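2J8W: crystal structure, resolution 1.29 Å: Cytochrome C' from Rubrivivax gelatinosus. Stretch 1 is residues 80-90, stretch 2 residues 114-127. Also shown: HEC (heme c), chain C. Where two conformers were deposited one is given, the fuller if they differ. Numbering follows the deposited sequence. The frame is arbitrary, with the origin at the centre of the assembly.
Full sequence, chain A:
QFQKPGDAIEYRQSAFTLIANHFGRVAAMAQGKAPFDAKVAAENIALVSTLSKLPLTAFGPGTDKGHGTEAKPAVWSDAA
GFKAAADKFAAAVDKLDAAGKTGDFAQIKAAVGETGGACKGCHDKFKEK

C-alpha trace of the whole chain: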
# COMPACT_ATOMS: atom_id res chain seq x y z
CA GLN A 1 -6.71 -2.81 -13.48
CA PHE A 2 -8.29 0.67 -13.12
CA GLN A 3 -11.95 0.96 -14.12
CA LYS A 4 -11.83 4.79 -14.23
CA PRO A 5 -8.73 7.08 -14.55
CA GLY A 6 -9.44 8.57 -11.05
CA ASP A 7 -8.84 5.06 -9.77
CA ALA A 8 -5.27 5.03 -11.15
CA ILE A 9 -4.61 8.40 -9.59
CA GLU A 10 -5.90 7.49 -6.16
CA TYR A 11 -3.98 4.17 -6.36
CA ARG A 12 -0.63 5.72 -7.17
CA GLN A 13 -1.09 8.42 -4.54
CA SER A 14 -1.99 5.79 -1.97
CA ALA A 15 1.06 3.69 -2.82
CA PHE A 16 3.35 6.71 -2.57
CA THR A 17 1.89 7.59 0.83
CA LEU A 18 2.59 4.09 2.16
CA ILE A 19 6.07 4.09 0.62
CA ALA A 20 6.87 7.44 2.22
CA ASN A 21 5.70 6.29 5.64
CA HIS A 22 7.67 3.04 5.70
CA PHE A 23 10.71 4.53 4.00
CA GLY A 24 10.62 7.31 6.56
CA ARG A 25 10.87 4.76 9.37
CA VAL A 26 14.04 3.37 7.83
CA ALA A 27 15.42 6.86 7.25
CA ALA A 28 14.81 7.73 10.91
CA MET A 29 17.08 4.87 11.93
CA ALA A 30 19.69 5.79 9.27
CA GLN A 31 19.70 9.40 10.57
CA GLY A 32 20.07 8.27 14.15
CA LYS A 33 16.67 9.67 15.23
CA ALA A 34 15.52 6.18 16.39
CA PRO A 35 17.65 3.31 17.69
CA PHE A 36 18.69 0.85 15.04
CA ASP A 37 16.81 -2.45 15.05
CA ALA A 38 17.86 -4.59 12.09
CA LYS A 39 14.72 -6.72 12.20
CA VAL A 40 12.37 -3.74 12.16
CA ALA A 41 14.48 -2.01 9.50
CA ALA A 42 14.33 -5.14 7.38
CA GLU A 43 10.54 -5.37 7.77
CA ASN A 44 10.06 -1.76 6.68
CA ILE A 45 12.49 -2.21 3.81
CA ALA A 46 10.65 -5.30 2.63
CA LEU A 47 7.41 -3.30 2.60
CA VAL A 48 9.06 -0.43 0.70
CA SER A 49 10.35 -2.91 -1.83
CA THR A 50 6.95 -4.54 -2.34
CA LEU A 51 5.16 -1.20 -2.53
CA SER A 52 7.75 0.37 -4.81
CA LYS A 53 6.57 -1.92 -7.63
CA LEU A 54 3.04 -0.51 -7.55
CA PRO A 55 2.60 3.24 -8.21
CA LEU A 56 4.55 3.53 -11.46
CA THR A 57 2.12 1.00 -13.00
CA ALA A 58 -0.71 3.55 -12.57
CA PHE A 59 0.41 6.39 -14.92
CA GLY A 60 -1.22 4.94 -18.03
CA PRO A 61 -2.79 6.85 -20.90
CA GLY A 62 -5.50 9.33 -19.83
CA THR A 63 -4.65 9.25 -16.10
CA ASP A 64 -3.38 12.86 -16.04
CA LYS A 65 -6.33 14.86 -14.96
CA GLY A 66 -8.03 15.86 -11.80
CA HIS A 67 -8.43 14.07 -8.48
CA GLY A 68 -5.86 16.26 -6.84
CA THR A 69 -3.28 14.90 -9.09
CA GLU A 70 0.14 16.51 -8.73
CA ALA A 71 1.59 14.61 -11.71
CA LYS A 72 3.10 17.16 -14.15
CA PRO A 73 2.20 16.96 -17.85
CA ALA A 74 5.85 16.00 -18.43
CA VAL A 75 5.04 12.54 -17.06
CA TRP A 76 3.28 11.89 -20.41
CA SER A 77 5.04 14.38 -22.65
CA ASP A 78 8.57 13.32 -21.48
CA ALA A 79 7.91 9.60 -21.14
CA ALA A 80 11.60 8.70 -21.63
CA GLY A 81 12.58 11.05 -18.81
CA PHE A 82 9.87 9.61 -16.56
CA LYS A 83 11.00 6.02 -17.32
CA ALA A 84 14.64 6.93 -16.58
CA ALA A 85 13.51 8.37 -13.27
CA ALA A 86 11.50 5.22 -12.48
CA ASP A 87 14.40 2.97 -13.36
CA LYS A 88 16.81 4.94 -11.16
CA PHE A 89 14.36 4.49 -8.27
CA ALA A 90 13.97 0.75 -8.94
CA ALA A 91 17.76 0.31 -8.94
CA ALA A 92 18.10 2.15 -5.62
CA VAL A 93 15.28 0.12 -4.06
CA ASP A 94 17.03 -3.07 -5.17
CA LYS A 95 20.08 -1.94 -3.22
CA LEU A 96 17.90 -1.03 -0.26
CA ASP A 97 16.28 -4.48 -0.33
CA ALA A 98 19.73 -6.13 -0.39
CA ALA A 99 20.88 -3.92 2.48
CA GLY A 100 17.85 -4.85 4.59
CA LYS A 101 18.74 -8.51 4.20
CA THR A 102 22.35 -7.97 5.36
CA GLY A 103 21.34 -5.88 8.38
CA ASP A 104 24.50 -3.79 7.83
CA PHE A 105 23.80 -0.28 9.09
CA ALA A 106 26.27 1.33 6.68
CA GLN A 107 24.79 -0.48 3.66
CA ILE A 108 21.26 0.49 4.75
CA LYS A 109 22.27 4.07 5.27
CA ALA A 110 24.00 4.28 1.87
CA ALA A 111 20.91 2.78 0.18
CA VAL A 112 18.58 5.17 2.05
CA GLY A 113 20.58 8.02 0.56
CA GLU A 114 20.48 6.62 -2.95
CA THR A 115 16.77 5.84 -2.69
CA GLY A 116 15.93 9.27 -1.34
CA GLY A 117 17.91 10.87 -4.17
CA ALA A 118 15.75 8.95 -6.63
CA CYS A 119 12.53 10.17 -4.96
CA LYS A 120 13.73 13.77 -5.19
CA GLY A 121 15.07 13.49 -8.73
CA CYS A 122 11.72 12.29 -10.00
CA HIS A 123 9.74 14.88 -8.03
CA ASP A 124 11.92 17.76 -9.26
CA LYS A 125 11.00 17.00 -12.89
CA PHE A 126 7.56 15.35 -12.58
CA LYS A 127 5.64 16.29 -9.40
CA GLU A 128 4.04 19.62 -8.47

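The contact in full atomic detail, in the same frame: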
# COMPACT_ATOMS: atom_id res chain seq x y z
N ALA A 80 10.25 9.23 -21.81
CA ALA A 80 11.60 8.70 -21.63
C ALA A 80 12.25 9.18 -20.33
O ALA A 80 12.93 8.41 -19.60
CB ALA A 80 12.49 9.08 -22.82
N GLY A 81 12.04 10.45 -20.01
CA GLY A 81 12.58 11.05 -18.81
C GLY A 81 11.92 10.41 -17.60
O GLY A 81 12.61 10.08 -16.60
N PHE A 82 10.60 10.23 -17.67
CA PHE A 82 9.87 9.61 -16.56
C PHE A 82 10.35 8.18 -16.34
O PHE A 82 10.56 7.74 -15.17
CB PHE A 82 8.37 9.64 -16.81
CG PHE A 82 7.56 9.33 -15.57
CD1 PHE A 82 7.59 10.18 -14.50
CD2 PHE A 82 6.75 8.21 -15.51
CE1 PHE A 82 6.86 9.91 -13.35
CE2 PHE A 82 6.01 7.93 -14.33
CZ PHE A 82 6.06 8.80 -13.30
N LYS A 83 10.53 7.42 -17.41
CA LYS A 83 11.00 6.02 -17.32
C LYS A 83 12.42 5.96 -16.74
O LYS A 83 12.72 5.06 -15.91
CB LYS A 83 10.97 5.35 -18.71
CG LYS A 83 11.60 3.98 -18.78
CD LYS A 83 10.78 2.89 -18.17
CE LYS A 83 11.42 1.53 -18.42
NZ LYS A 83 12.04 1.43 -19.78
N ALA A 84 13.27 6.90 -17.12
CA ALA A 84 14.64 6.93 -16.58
C ALA A 84 14.58 7.18 -15.07
O ALA A 84 15.31 6.55 -14.28
CB ALA A 84 15.52 8.01 -17.29
N ALA A 85 13.70 8.09 -14.69
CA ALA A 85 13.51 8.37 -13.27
C ALA A 85 12.99 7.15 -12.47
O ALA A 85 13.44 6.86 -11.36
CB ALA A 85 12.58 9.59 -13.08
N ALA A 86 12.05 6.45 -13.06
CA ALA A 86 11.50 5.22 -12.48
C ALA A 86 12.55 4.14 -12.36
O ALA A 86 12.66 3.47 -11.32
CB ALA A 86 10.34 4.72 -13.35
N ASP A 87 13.37 4.00 -13.39
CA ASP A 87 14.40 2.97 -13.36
C ASP A 87 15.49 3.28 -12.36
O ASP A 87 16.01 2.36 -11.74
CB ASP A 87 15.05 2.86 -14.75
CG ASP A 87 14.16 2.19 -15.79
OD1 ASP A 87 13.16 1.55 -15.41
OD2 ASP A 87 14.51 2.24 -17.01
N LYS A 88 15.83 4.55 -12.17
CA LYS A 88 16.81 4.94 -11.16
C LYS A 88 16.28 4.60 -9.77
O LYS A 88 17.01 4.14 -8.92
CB LYS A 88 17.06 6.44 -11.27
CG LYS A 88 18.16 6.99 -10.36
CD LYS A 88 18.30 8.50 -10.52
CE LYS A 88 19.33 9.05 -9.59
NZ LYS A 88 20.68 8.90 -10.15
N PHE A 89 15.00 4.86 -9.53
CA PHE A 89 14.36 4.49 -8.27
C PHE A 89 14.39 2.97 -8.08
O PHE A 89 14.74 2.48 -7.00
CB PHE A 89 12.94 5.02 -8.31
CG PHE A 89 12.08 4.63 -7.14
CD1 PHE A 89 12.45 4.93 -5.84
CD2 PHE A 89 10.89 3.96 -7.35
CE1 PHE A 89 11.65 4.58 -4.79
CE2 PHE A 89 10.06 3.64 -6.27
CZ PHE A 89 10.46 3.96 -5.01
N ALA A 90 13.99 2.21 -9.09
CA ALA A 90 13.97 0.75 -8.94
C ALA A 90 15.37 0.20 -8.60
O ALA A 90 15.53 -0.73 -7.78
CB ALA A 90 13.44 0.07 -10.19
N GLU A 114 20.69 6.81 -1.49
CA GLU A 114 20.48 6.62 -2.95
C GLU A 114 18.99 6.62 -3.26
O GLU A 114 18.52 7.21 -4.26
CB GLU A 114 21.15 5.31 -3.37
CG GLU A 114 21.27 5.09 -4.86
CD GLU A 114 22.28 4.00 -5.25
OE1 GLU A 114 22.71 3.21 -4.39
OE2 GLU A 114 22.64 3.92 -6.45
N THR A 115 18.21 5.93 -2.44
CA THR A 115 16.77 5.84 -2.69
C THR A 115 16.12 7.21 -2.57
O THR A 115 15.36 7.64 -3.44
CB THR A 115 16.12 4.82 -1.74
OG1 THR A 115 16.68 3.54 -1.96
CG2 THR A 115 14.63 4.72 -1.98
N GLY A 116 16.45 7.93 -1.51
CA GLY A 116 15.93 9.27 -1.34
C GLY A 116 16.29 10.20 -2.48
O GLY A 116 15.45 11.01 -2.91
N GLY A 117 17.52 10.09 -2.99
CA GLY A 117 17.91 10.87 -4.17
C GLY A 117 17.05 10.56 -5.39
O GLY A 117 16.71 11.45 -6.18
N ALA A 118 16.62 9.32 -5.51
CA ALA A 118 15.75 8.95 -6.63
C ALA A 118 14.34 9.51 -6.43
O ALA A 118 13.68 9.89 -7.41
CB ALA A 118 15.74 7.44 -6.78
N CYS A 119 13.83 9.54 -5.20
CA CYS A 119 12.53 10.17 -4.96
C CYS A 119 12.59 11.63 -5.42
O CYS A 119 11.75 12.07 -6.20
CB CYS A 119 12.13 10.17 -3.48
SG CYS A 119 12.34 8.68 -2.51
N LYS A 120 13.60 12.33 -4.95
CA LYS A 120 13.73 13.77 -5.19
C LYS A 120 13.95 14.05 -6.66
O LYS A 120 13.37 15.02 -7.19
CB LYS A 120 14.89 14.33 -4.37
CG LYS A 120 15.23 15.75 -4.69
N GLY A 121 14.75 13.22 -7.32
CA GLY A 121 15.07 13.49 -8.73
C GLY A 121 13.84 13.36 -9.58
O GLY A 121 13.65 14.15 -10.49
N CYS A 122 12.97 12.41 -9.26
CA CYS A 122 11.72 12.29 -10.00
C CYS A 122 10.82 13.47 -9.67
O CYS A 122 10.28 14.12 -10.56
CB CYS A 122 10.99 10.99 -9.71
SG CYS A 122 9.58 10.89 -10.79
N HIS A 123 10.67 13.81 -8.40
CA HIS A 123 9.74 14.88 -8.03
C HIS A 123 10.12 16.22 -8.66
O HIS A 123 9.24 16.99 -9.12
CB HIS A 123 9.69 15.07 -6.53
CG HIS A 123 8.97 13.94 -5.84
ND1 HIS A 123 8.78 13.92 -4.49
CD2 HIS A 123 8.35 12.85 -6.34
CE1 HIS A 123 8.12 12.82 -4.16
NE2 HIS A 123 7.85 12.13 -5.27
N ASP A 124 11.42 16.49 -8.67
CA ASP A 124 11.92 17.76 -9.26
C ASP A 124 11.41 17.95 -10.67
O ASP A 124 11.11 19.08 -11.06
CB ASP A 124 13.45 17.77 -9.24
CG ASP A 124 14.02 18.05 -7.86
OD1 ASP A 124 13.26 18.43 -6.95
OD2 ASP A 124 15.27 17.93 -7.71
N LYS A 125 11.39 16.89 -11.46
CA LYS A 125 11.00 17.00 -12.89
C LYS A 125 9.52 16.72 -13.13
O LYS A 125 8.97 17.19 -14.13
CB LYS A 125 11.85 16.06 -13.74
N PHE A 126 8.87 15.93 -12.26
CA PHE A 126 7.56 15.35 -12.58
C PHE A 126 6.41 15.52 -11.58
O PHE A 126 5.28 15.11 -11.86
CB PHE A 126 7.72 13.86 -12.90
CG PHE A 126 8.64 13.59 -14.01
CD1 PHE A 126 8.23 13.86 -15.32
CD2 PHE A 126 9.93 13.10 -13.81
CE1 PHE A 126 9.07 13.65 -16.39
CE2 PHE A 126 10.76 12.85 -14.89
CZ PHE A 126 10.34 13.17 -16.19
N LYS A 127 6.68 16.08 -10.40
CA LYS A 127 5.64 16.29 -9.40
C LYS A 127 5.54 17.79 -9.06
O LYS A 127 6.55 18.46 -8.80
CB LYS A 127 5.93 15.49 -8.13
CG LYS A 127 4.87 15.60 -7.10
CD LYS A 127 5.31 14.93 -5.80
CE LYS A 127 4.30 15.09 -4.70
NZ LYS A 127 4.23 16.51 -4.18
FE HEC C . 6.70 10.31 -5.37
CHA HEC C . 3.55 11.67 -5.29
CHB HEC C . 6.68 10.04 -2.01
CHC HEC C . 9.45 8.25 -5.50
CHD HEC C . 6.67 10.44 -8.78
NA HEC C . 5.35 10.75 -3.94
C1A HEC C . 4.12 11.37 -4.07
C2A HEC C . 3.54 11.61 -2.78
C3A HEC C . 4.42 11.16 -1.86
C4A HEC C . 5.55 10.60 -2.58
CMA HEC C . 4.28 11.14 -0.34
CAA HEC C . 2.20 12.28 -2.52
CBA HEC C . 1.06 11.29 -2.53
CGA HEC C . -0.24 12.04 -2.10
O1A HEC C . -0.21 13.21 -1.61
O2A HEC C . -1.39 11.53 -2.24
NB HEC C . 7.84 9.27 -4.01
C1B HEC C . 7.72 9.45 -2.67
C2B HEC C . 8.84 8.81 -2.02
C3B HEC C . 9.61 8.29 -2.99
C4B HEC C . 8.98 8.56 -4.26
CMB HEC C . 9.12 8.78 -0.51
CAB HEC C . 10.90 7.50 -2.84
CBB HEC C . 11.00 6.48 -1.85
NC HEC C . 7.78 9.48 -6.81
C1C HEC C . 8.92 8.70 -6.68
C2C HEC C . 9.53 8.45 -7.96
C3C HEC C . 8.75 9.05 -8.89
C4C HEC C . 7.67 9.73 -8.19
CMC HEC C . 10.80 7.61 -8.17
CAC HEC C . 8.94 9.09 -10.44
CBC HEC C . 9.68 8.10 -11.08
ND HEC C . 5.34 10.93 -6.78
C1D HEC C . 5.58 10.96 -8.16
C2D HEC C . 4.48 11.60 -8.83
C3D HEC C . 3.53 11.96 -7.78
C4D HEC C . 4.12 11.51 -6.52
CMD HEC C . 4.34 11.86 -10.31
CAD HEC C . 2.18 12.59 -7.94
CBD HEC C . 1.12 11.48 -8.04
CGD HEC C . -0.25 12.10 -8.28
O1D HEC C . -0.96 11.58 -9.18
O2D HEC C . -0.65 13.07 -7.55
O HOH W 1 14.41 9.09 -9.89
O HOH W 2 21.11 6.25 -8.08

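At the centre of the contact, small side chains let the backbones of helices 80-90 and 114-126 come close. Ala85 and Cys122 both point toward the opposite helix, and their CB atoms meet at 4.0 Å. The helices pack nearly antiparallel, with 166° between their directions and an axis separation of 8.7 Å at closest approach. One end of the contact is built on Ala118. Ala118 is buried, and its CB points toward the first helix. Its CB is 3.6 Å from Phe89 CA and 4.0 Å from Phe89 CB. The CA atoms of Phe89 and Ala118 are 5.0 Å apart, a spacing that suits a single methyl group. The CA-to-CB bond of Phe89 points sideways, and chi1 is in the t well. The edge of its ring faces Ala118 CB, and HEC CHC lies over one face. Phe89 CE1 also reaches Thr115 CG2 at 4.1 Å, so the threonine gives the contact its methyl, while its hydroxyl is hydrogen-bonded elsewhere in the structure.

The other end is aromatic. Phe82 turns its edge to the face of Phe126, with ring centroids 5.1 Å apart and planes at 80°. Phe82 CD1 is 3.6 Å from Phe126 CG. Phe82 CB also sits over the Phe126 face, in a CH-pi contact 4.2 Å from the centroid. Phe82 CE1 is 3.9 Å from Cys122 SG. The tip of Phe126 presses on backbone: Phe126 CZ is 3.5 Å from Gly81 C and 3.3 Å from Phe82 N. Gly81 suits this place, because a CB there would lie 3.4 Å from Phe126 CZ, a tight fit.

The heme c adds a covalent tie to the second helix. Cys119 SG bonds HEC CAB and Cys122 SG bonds HEC CAC, both at 1.9 Å, and His123 NE2 binds HEC FE at 2.2 Å. The first helix contributes packing: Phe89 CB is 3.4 Å from HEC CMC, and Phe82 CE1 is 3.7 Å from HEC CAC.

No direct hydrogen bond joins the helices. The polar links run through water. Water 1 lies between the methyls of Ala85 and Ala118 and donates to Ala85 O at 2.8 Å and to Ala118 O at 2.7 Å, bridging the two backbones. The outer link is at Lys88, which is exposed. Its extended chain passes Ala118, with Lys88 CG 4.3 Å from Ala118 CB, and carries the amine outward. There Lys88 NZ makes a weak 3.4 Å hydrogen bond to water 2, which donates to Glu114 OE2 at 3.2 Å.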